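Local structure of response regulator ChrA (Corynebacterium diphtheriae, 4YN8) at residues G20-S23 / I24-F28; G59-G62 / I63-T66; L80-Y83 / D84-A87. The protein serves as the response regulator of a haem-sensing two-component system and probably binds DNA to control transcription. The protein carries 1 engineered substitution. All coordinates share one frame; numbering follows the deposited sequence.

Contact 1: G20-S23 / I24-F28; sequences GLRS and ILDSF. With MG (magnesium ion), chain I.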
loop_
_atom_site.group_PDB
_atom_site.type_symbol
_atom_site.label_atom_id
_atom_site.label_comp_id
_atom_site.label_asym_id
_atom_site.label_seq_id
_atom_site.Cartn_x
_atom_site.Cartn_y
_atom_site.Cartn_z
ATOM N N GLY A 20 6.024 -22.409 4.754
ATOM C CA GLY A 20 5.175 -22.946 3.658
ATOM C C GLY A 20 5.757 -22.521 2.317
ATOM O O GLY A 20 5.807 -23.291 1.344
ATOM N N LEU A 21 6.205 -21.265 2.270
ATOM C CA LEU A 21 6.770 -20.703 1.024
ATOM C C LEU A 21 8.100 -21.365 0.696
ATOM O O LEU A 21 8.390 -21.665 -0.453
ATOM C CB LEU A 21 6.955 -19.185 1.169
ATOM C CG LEU A 21 5.649 -18.362 1.149
ATOM C CD1 LEU A 21 5.904 -16.931 1.552
ATOM C CD2 LEU A 21 4.978 -18.398 -0.215
ATOM N N ARG A 22 8.881 -21.625 1.729
ATOM C CA ARG A 22 10.161 -22.312 1.562
ATOM C C ARG A 22 9.936 -23.694 0.975
ATOM O O ARG A 22 10.650 -24.102 0.063
ATOM C CB ARG A 22 10.928 -22.463 2.881
ATOM C CG ARG A 22 12.290 -23.149 2.661
ATOM C CD ARG A 22 12.670 -24.162 3.729
ATOM N NE ARG A 22 11.722 -25.267 3.856
ATOM C CZ ARG A 22 11.832 -26.483 3.310
ATOM N NH1 ARG A 22 12.854 -26.831 2.519
ATOM N NH2 ARG A 22 10.858 -27.351 3.547
ATOM N N SER A 23 8.964 -24.412 1.518
ATOM C CA SER A 23 8.708 -25.773 1.050
ATOM C C SER A 23 8.329 -25.759 -0.426
ATOM O O SER A 23 8.850 -26.553 -1.215
ATOM C CB SER A 23 7.618 -26.417 1.906
ATOM O OG SER A 23 8.171 -26.740 3.158
ATOM N N ILE A 24 7.485 -24.806 -0.815
ATOM C CA ILE A 24 7.104 -24.677 -2.209
ATOM C C ILE A 24 8.288 -24.332 -3.101
ATOM O O ILE A 24 8.507 -24.944 -4.164
ATOM C CB ILE A 24 6.015 -23.630 -2.411
ATOM C CG1 ILE A 24 4.714 -24.055 -1.734
ATOM C CG2 ILE A 24 5.789 -23.435 -3.895
ATOM C CD1 ILE A 24 3.750 -22.915 -1.520
ATOM N N LEU A 25 9.045 -23.312 -2.733
ATOM C CA LEU A 25 10.185 -22.933 -3.539
ATOM C C LEU A 25 11.201 -24.069 -3.725
ATOM O O LEU A 25 11.665 -24.327 -4.862
ATOM C CB LEU A 25 10.874 -21.688 -2.940
ATOM C CG LEU A 25 10.052 -20.388 -3.018
ATOM C CD1 LEU A 25 10.552 -19.354 -2.042
ATOM C CD2 LEU A 25 10.048 -19.820 -4.425
ATOM N N ASP A 26 11.531 -24.736 -2.609
ATOM C CA ASP A 26 12.551 -25.810 -2.622
ATOM C C ASP A 26 12.043 -27.014 -3.404
ATOM O O ASP A 26 12.859 -27.771 -3.974
ATOM C CB ASP A 26 12.934 -26.205 -1.195
ATOM C CG ASP A 26 14.086 -25.392 -0.634
ATOM O OD1 ASP A 26 15.000 -24.907 -1.382
ATOM O OD2 ASP A 26 14.121 -25.298 0.607
ATOM N N SER A 27 10.720 -27.148 -3.527
ATOM C CA SER A 27 10.165 -28.282 -4.260
ATOM C C SER A 27 10.479 -28.259 -5.758
ATOM O O SER A 27 10.357 -29.315 -6.402
ATOM C CB SER A 27 8.662 -28.431 -4.044
ATOM O OG SER A 27 7.948 -27.494 -4.801
ATOM N N PHE A 28 10.808 -27.097 -6.338
ATOM C CA PHE A 28 11.247 -27.011 -7.714
ATOM C C PHE A 28 12.705 -27.356 -7.910
ATOM O O PHE A 28 13.564 -26.866 -7.210
ATOM C CB PHE A 28 10.928 -25.650 -8.327
ATOM C CG PHE A 28 9.451 -25.393 -8.407
ATOM C CD1 PHE A 28 8.697 -25.898 -9.463
ATOM C CD2 PHE A 28 8.803 -24.688 -7.399
ATOM C CE1 PHE A 28 7.315 -25.713 -9.502
ATOM C CE2 PHE A 28 7.426 -24.487 -7.444
ATOM C CZ PHE A 28 6.694 -25.000 -8.503
HETATM MG MG MG I . 14.983 -27.173 -5.238
HETATM O O HOH W 1 15.185 -29.415 -5.462
HETATM O O HOH W 2 17.088 -26.965 -6.511
#

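Contact 2: G59-G62 / I63-T66; sequences GTDG and ITLT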
loop_
_atom_site.group_PDB
_atom_site.type_symbol
_atom_site.label_atom_id
_atom_site.label_comp_id
_atom_site.label_asym_id
_atom_site.label_seq_id
_atom_site.Cartn_x
_atom_site.Cartn_y
_atom_site.Cartn_z
ATOM N N GLY A 59 11.217 -3.283 11.809
ATOM C CA GLY A 59 12.579 -2.912 11.540
ATOM C C GLY A 59 12.687 -2.430 10.124
ATOM O O GLY A 59 12.425 -1.272 9.854
ATOM N N THR A 60 13.124 -3.273 9.209
ATOM C CA THR A 60 13.196 -2.890 7.806
ATOM C C THR A 60 12.173 -3.706 7.071
ATOM O O THR A 60 12.266 -4.938 7.035
ATOM C CB THR A 60 14.601 -3.182 7.208
ATOM O OG1 THR A 60 15.584 -2.459 7.977
ATOM C CG2 THR A 60 14.715 -2.803 5.765
ATOM N N ASP A 61 11.163 -3.029 6.540
ATOM C CA ASP A 61 10.098 -3.708 5.837
ATOM C C ASP A 61 10.493 -3.957 4.365
ATOM O O ASP A 61 11.567 -3.597 3.922
ATOM C CB ASP A 61 8.744 -2.974 5.993
ATOM C CG ASP A 61 8.672 -1.646 5.265
ATOM O OD1 ASP A 61 9.437 -1.365 4.329
ATOM O OD2 ASP A 61 7.735 -0.842 5.600
ATOM N N GLY A 62 9.635 -4.659 3.641
ATOM C CA GLY A 62 9.953 -5.091 2.281
ATOM C C GLY A 62 9.999 -3.898 1.322
ATOM O O GLY A 62 10.689 -3.960 0.281
ATOM N N ILE A 63 9.253 -2.829 1.612
ATOM C CA ILE A 63 9.307 -1.608 0.779
ATOM C C ILE A 63 10.702 -0.936 0.887
ATOM O O ILE A 63 11.379 -0.653 -0.118
ATOM C CB ILE A 63 8.211 -0.645 1.217
ATOM C CG1 ILE A 63 6.854 -1.293 1.012
ATOM C CG2 ILE A 63 8.286 0.688 0.467
ATOM C CD1 ILE A 63 5.777 -0.658 1.867
ATOM N N THR A 64 11.178 -0.761 2.136
ATOM C CA THR A 64 12.465 -0.158 2.374
ATOM C C THR A 64 13.561 -1.063 1.815
ATOM O O THR A 64 14.543 -0.574 1.206
ATOM C CB THR A 64 12.682 0.060 3.878
ATOM O OG1 THR A 64 11.620 0.898 4.322
ATOM C CG2 THR A 64 14.037 0.685 4.148
ATOM N N LEU A 65 13.425 -2.366 2.018
ATOM C CA LEU A 65 14.398 -3.313 1.478
ATOM C C LEU A 65 14.518 -3.258 -0.056
ATOM O O LEU A 65 15.623 -3.297 -0.644
ATOM C CB LEU A 65 14.044 -4.759 1.900
ATOM C CG LEU A 65 14.890 -5.838 1.258
ATOM C CD1 LEU A 65 16.321 -5.653 1.772
ATOM C CD2 LEU A 65 14.291 -7.221 1.574
ATOM N N THR A 66 13.355 -3.200 -0.718
ATOM C CA THR A 66 13.321 -3.062 -2.182
ATOM C C THR A 66 14.108 -1.841 -2.653
ATOM O O THR A 66 14.914 -1.953 -3.577
ATOM C CB THR A 66 11.872 -3.096 -2.722
ATOM O OG1 THR A 66 11.328 -4.381 -2.327
ATOM C CG2 THR A 66 11.827 -2.949 -4.232
HETATM O O HOH W 3 11.001 -0.238 7.078
#

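Contact 3: L80-Y83 / D84-A87; sequences LTTY and DTEA. With SO4 (sulfate ion), chain B.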
loop_
_atom_site.group_PDB
_atom_site.type_symbol
_atom_site.label_atom_id
_atom_site.label_comp_id
_atom_site.label_asym_id
_atom_site.label_seq_id
_atom_site.Cartn_x
_atom_site.Cartn_y
_atom_site.Cartn_z
ATOM N N LEU A 80 6.013 -10.545 -2.407
ATOM C CA LEU A 80 4.819 -11.384 -2.173
ATOM C C LEU A 80 3.894 -10.723 -1.198
ATOM O O LEU A 80 4.305 -10.180 -0.165
ATOM C CB LEU A 80 5.180 -12.743 -1.674
ATOM C CG LEU A 80 6.138 -13.589 -2.514
ATOM C CD1 LEU A 80 6.411 -14.958 -1.894
ATOM C CD2 LEU A 80 5.710 -13.751 -3.942
ATOM N N THR A 81 2.608 -10.768 -1.508
ATOM C CA THR A 81 1.650 -10.228 -0.562
ATOM C C THR A 81 0.359 -11.016 -0.635
ATOM O O THR A 81 0.321 -12.080 -1.235
ATOM C CB THR A 81 1.501 -8.726 -0.777
ATOM O OG1 THR A 81 0.874 -8.094 0.357
ATOM C CG2 THR A 81 0.788 -8.394 -2.074
ATOM N N THR A 82 -0.668 -10.534 0.069
ATOM C CA THR A 82 -2.005 -11.144 0.011
ATOM C C THR A 82 -3.017 -10.108 -0.530
ATOM O O THR A 82 -2.859 -8.900 -0.401
ATOM C CB THR A 82 -2.474 -11.674 1.384
ATOM O OG1 THR A 82 -2.627 -10.618 2.325
ATOM C CG2 THR A 82 -1.450 -12.635 1.971
ATOM N N TYR A 83 -4.054 -10.612 -1.123
ATOM C CA TYR A 83 -5.010 -9.722 -1.806
ATOM C C TYR A 83 -5.700 -8.769 -0.844
ATOM O O TYR A 83 -6.118 -7.679 -1.250
ATOM C CB TYR A 83 -6.008 -10.552 -2.608
ATOM C CG TYR A 83 -7.105 -11.184 -1.790
ATOM C CD1 TYR A 83 -6.931 -12.430 -1.192
ATOM C CD2 TYR A 83 -8.317 -10.510 -1.587
ATOM C CE1 TYR A 83 -7.934 -13.002 -0.439
ATOM C CE2 TYR A 83 -9.332 -11.100 -0.834
ATOM C CZ TYR A 83 -9.125 -12.333 -0.246
ATOM O OH TYR A 83 -10.152 -12.932 0.497
ATOM N N ASP A 84 -5.796 -9.180 0.414
ATOM C CA ASP A 84 -6.460 -8.421 1.457
ATOM C C ASP A 84 -5.504 -7.902 2.483
ATOM O O ASP A 84 -5.852 -7.636 3.649
ATOM C CB ASP A 84 -7.559 -9.247 2.146
ATOM C CG ASP A 84 -7.032 -10.521 2.821
ATOM O OD1 ASP A 84 -5.834 -10.950 2.591
ATOM O OD2 ASP A 84 -7.868 -11.100 3.550
ATOM N N THR A 85 -4.241 -7.669 2.070
ATOM C CA THR A 85 -3.256 -7.283 3.018
ATOM C C THR A 85 -3.583 -5.940 3.676
ATOM O O THR A 85 -4.182 -5.044 3.053
ATOM C CB THR A 85 -1.830 -7.142 2.369
ATOM O OG1 THR A 85 -0.861 -6.884 3.412
ATOM C CG2 THR A 85 -1.849 -6.111 1.246
ATOM N N GLU A 86 -3.210 -5.816 4.918
ATOM C CA GLU A 86 -3.295 -4.537 5.586
ATOM C C GLU A 86 -2.049 -3.669 5.371
ATOM O O GLU A 86 -2.066 -2.493 5.725
ATOM C CB GLU A 86 -3.529 -4.720 7.061
ATOM C CG GLU A 86 -4.975 -5.148 7.286
ATOM C CD GLU A 86 -5.336 -5.330 8.744
ATOM O OE1 GLU A 86 -4.447 -5.450 9.620
ATOM O OE2 GLU A 86 -6.544 -5.378 9.002
ATOM N N ALA A 87 -1.020 -4.214 4.739
ATOM C CA ALA A 87 0.185 -3.454 4.425
ATOM C C ALA A 87 -0.062 -2.349 3.392
ATOM O O ALA A 87 -1.095 -2.329 2.729
ATOM C CB ALA A 87 1.239 -4.368 3.888
HETATM S S SO4 B . 2.214 -8.924 3.450
HETATM O O1 SO4 B . 1.491 -10.195 3.262
HETATM O O2 SO4 B . 1.259 -7.886 3.841
HETATM O O3 SO4 B . 3.290 -8.900 4.472
HETATM O O4 SO4 B . 2.883 -8.504 2.136
#

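Contact 1: G20-S23 / I24-F28
L25 N donates to L21 O at 2.9 Å with a nearly straight N-H...O angle of 173°, one of three strong i to i+4 bonds in the later part of helix 15-26. The neighbouring bond from I24 N to G20 O is longer, 3.1 Å, while that from D26 N to R22 O is as short as the first. The side chains of the later residues lie close to these carbonyls: CG of L25 is 3.3 Å from L21 O, and CG1 of I24 is 3.4 Å from G20 O. On the polar side, the modelled conformer of R22 sends its chain out with CG anti to the backbone N (chi1 -178°), then bends it at the next two torsions so that NH1 lies 2.8 Å from D26 OD2. This salt bridge is skewed: NH1 meets OD2 on the anti side of the carboxylate, OD2 is tilted out of the guanidinium plane, and the two planes are 53° apart. A second deposited conformer of R22 makes its permanence doubtful. The other carboxylate oxygen, OD1, takes the amide of V33, so D26 is fixed from the strand side as well. S27 N makes a weak bond to S23 O, and S27 OG donates to I24 O at 2.7 Å. Two backbone carbonyls, D26 O and F28 O, bind the same magnesium ion, each at 2.5 Å; I31 O and two waters are its other ligands. Within the beta-alpha-beta unit formed by strand 6-11, helix 15-26 and strand 31-37, I24 and L25 pack on L110 of helix 107-119, and L25 also reaches I31 and V33 of strand 31-37.

Contact 2: G59-G62 / I63-T66
D61 is the N-cap of helix 62-72 in the receiver domain, and its OD1 takes the amide of T64 at 2.9 Å. Rotation about chi1 to 70° tucks the carboxylate between the backbone N and carbonyl carbon of D61, which brings OD1 over the first turn, where T64 N meets it nearly along the C-O bond. The backbone of the same residue starts the regular helical bonding, D61 O accepting from L65 N at 2.9 Å. One residue on, G62 O is gripped twice by T66. The T66 amide approaches from well above the carbonyl plane, 40° out, while the hydroxyl OG1, set beside its own backbone N by a chi1 of -60°, donates at 2.7 Å from much nearer that plane. The buried hydroxyl of T66 is thereby satisfied within the helix. T60 splits its two branches: OG1 is hydrogen-bonded to S41 OG in another loop, and the methyl CG2 points at the helix, crossing the T64 side chain at about a right angle. A water links D61 and T64, accepting from D61 N at 2.8 Å and hydrogen-bonded to T64 OG1 at 3.0 Å. The methyl contact, T60 CG2 to T64 CG2, measures 3.9 Å.

Contact 3: L80-Y83 / D84-A87
T81, the last residue of strand 77-81, faces T85 across the bend that follows, with T81 OG1 3.5 Å from T85 CG2. A chi1 of -163° swings the T81 hydroxyl anti to its amide nitrogen and onto a sulfate ion, probably from the crystallisation liquor, whose O4 accepts from OG1 at 2.7 Å. T82 then opens a type I beta turn: its carbonyl O receives T85 N at 3.1 Å. T82 OG1 lies 3.2 Å from D84 OD1. At Y83, in the second position of the turn, the ring meets D84 through its face. CB of D84 sits 4.1 Å from the ring centroid, a CH-pi contact displaced toward the rim, and the carboxylate lies nearly parallel to the ring, 6° between planes. At the last position of the turn, T85 OG1 accepts from A87 N at 3.0 Å, an ST turn that fixes this hydroxyl beside the sulfate; the 2.4 Å modelled between T85 OG1 and sulfate O2 is too short to be taken literally. K103 NZ and the backbone amides of I55 and Q56 also hydrogen-bond to the sulfate. A hydroxyl residue closing this strand, a lysine after the next strand and backbone amides beyond D54, gathered round one tetrahedral anion, are characteristic of the phosphorylation site of CheY-like receiver domains, so the sulfate probably occupies a place resembling that of the phosphoryl group.

In the fold
All three contacts belong to the receiver domain, and none shares a helix or strand with another. Contacts 1 and 2 are partly buried and differ in their place on the helix: 20-28 covers the later part of helix 15-26 and the residues after it, with backbone carbonyls turned to a metal ion, whereas 59-66 starts helix 62-72 with an aspartate side chain capping one amide. Contact 3 lies at the surface, where strand 77-81 runs into a loop and hydroxyls face an anion. Contacts 1 and 3 nevertheless touch through the buried leucines, L21 CD1 lying 4.0 Å from L80 CD1. Contacts 2 and 3 do not meet; their nearest atoms are about 6 Å apart.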